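Local coordinates for NreA (Staphylococcus aureus subsp. aureus, PDB 6K2H), which probably senses nitrate through its GAF domain and takes part in nitrate-responsive signalling, at residues A[68-71]-A[76-79]. The protein carries 1 engineered substitution. Sequence-based numbering, arbitrary orientation.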
loop_
_atom_site.group_PDB
_atom_site.type_symbol
_atom_site.label_atom_id
_atom_site.label_comp_id
_atom_site.label_asym_id
_atom_site.label_seq_id
_atom_site.Cartn_x
_atom_site.Cartn_y
_atom_site.Cartn_z
ATOM N N GLY A 68 -5.957 -5.685 -1.873
ATOM C CA GLY A 68 -6.931 -6.766 -1.700
ATOM C C GLY A 68 -6.347 -8.092 -1.341
ATOM O O GLY A 68 -6.953 -8.871 -0.578
ATOM N N THR A 69 -5.174 -8.384 -1.869
ATOM C CA THR A 69 -4.510 -9.633 -1.536
ATOM C C THR A 69 -4.049 -9.633 -0.080
ATOM O O THR A 69 -4.260 -10.592 0.632
ATOM C CB THR A 69 -3.337 -9.891 -2.504
ATOM O OG1 THR A 69 -3.825 -9.857 -3.870
ATOM C CG2 THR A 69 -2.649 -11.169 -2.238
ATOM N N VAL A 70 -3.481 -8.547 0.379
ATOM C CA VAL A 70 -3.010 -8.526 1.762
ATOM C C VAL A 70 -4.202 -8.654 2.727
ATOM O O VAL A 70 -4.081 -9.321 3.733
ATOM C CB VAL A 70 -2.181 -7.272 2.024
ATOM C CG1 VAL A 70 -1.850 -7.117 3.523
ATOM C CG2 VAL A 70 -0.886 -7.306 1.233
ATOM N N MET A 71 -5.319 -7.987 2.411
ATOM C CA MET A 71 -6.489 -7.966 3.256
ATOM C C MET A 71 -7.029 -9.350 3.345
ATOM O O MET A 71 -7.478 -9.760 4.398
ATOM C CB MET A 71 -7.577 -7.032 2.708
ATOM C CG MET A 71 -7.137 -5.609 2.794
ATOM S SD MET A 71 -8.150 -4.370 3.528
ATOM C CE MET A 71 -8.797 -5.293 4.902
ATOM N N ARG A 76 2.124 -10.110 4.464
ATOM C CA ARG A 76 2.801 -9.025 3.690
ATOM C C ARG A 76 3.097 -9.500 2.270
ATOM O O ARG A 76 3.222 -10.716 1.983
ATOM C CB ARG A 76 4.036 -8.546 4.363
ATOM C CG ARG A 76 5.108 -9.604 4.580
ATOM C CD ARG A 76 6.419 -8.886 4.854
ATOM N NE ARG A 76 7.384 -9.736 5.534
ATOM C CZ ARG A 76 8.042 -10.754 5.012
ATOM N NH1 ARG A 76 8.876 -11.438 5.800
ATOM N NH2 ARG A 76 7.895 -11.112 3.728
ATOM N N MET A 77 3.205 -8.538 1.368
ATOM C CA MET A 77 3.658 -8.806 -0.006
ATOM C C MET A 77 4.846 -7.942 -0.272
ATOM O O MET A 77 4.824 -6.744 0.042
ATOM C CB MET A 77 2.553 -8.437 -0.981
ATOM C CG MET A 77 1.336 -9.289 -0.918
ATOM S SD MET A 77 0.217 -8.921 -2.297
ATOM C CE MET A 77 1.357 -9.062 -3.685
ATOM N N VAL A 78 5.894 -8.528 -0.811
ATOM C CA VAL A 78 7.123 -7.813 -1.057
ATOM C C VAL A 78 7.478 -8.004 -2.495
ATOM O O VAL A 78 7.541 -9.149 -2.980
ATOM C CB VAL A 78 8.252 -8.329 -0.187
ATOM C CG1 VAL A 78 9.528 -7.609 -0.515
ATOM C CG2 VAL A 78 7.982 -8.161 1.288
ATOM N N ILE A 79 7.652 -6.909 -3.208
ATOM C CA ILE A 79 8.172 -6.965 -4.574
ATOM C C ILE A 79 9.450 -6.145 -4.688
ATOM O O ILE A 79 9.415 -4.899 -4.707
ATOM C CB ILE A 79 7.112 -6.507 -5.590
ATOM C CG1 ILE A 79 5.808 -7.237 -5.339
ATOM C CG2 ILE A 79 7.663 -6.615 -6.990
ATOM C CD1 ILE A 79 4.689 -6.758 -6.210
#
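Thr69 and Val70 meet Met77 in a small apolar helix-to-strand contact of the GAF domain, formed where helix 65-73 gives way, after a short turn, to the edge strand 77-79 of the antiparallel sheet. It illustrates how a helix and the next strand in the chain can be bridged by one long side chain: Met77 reaches back from the strand and meets two consecutive helix residues, with no hydrogen bond between the two segments. The backbones come closest at Val70 and Arg76, whose CA atoms are 6.1 Å apart, yet the Arg76 CB points away from the helix, and it is the next residue, Met77, whose side chain makes the contact. With CG anti to the carbonyl carbon (chi1 -67°), the Met77 chain runs extended toward the helix as far as SD and then bends at chi3 (52°). Its CG lies 3.7 Å from Val70 CG2, the methyl beside the backbone N of Val70. Val70 also packs on the sheet, against Ala107, Pro109 and Val119, while Met77 is paired through its backbone with Ala107 and touches Leu66, one helical turn before Val70. Thr69 turns CB and CG2 to the sulfur, while its OG1 is hydrogen-bonded to Gly65 O, one turn earlier. The two side chains cross at about a right angle, and Met77 SD sits 3.7 Å from Thr69 CB and 3.6 Å from Thr69 CG2.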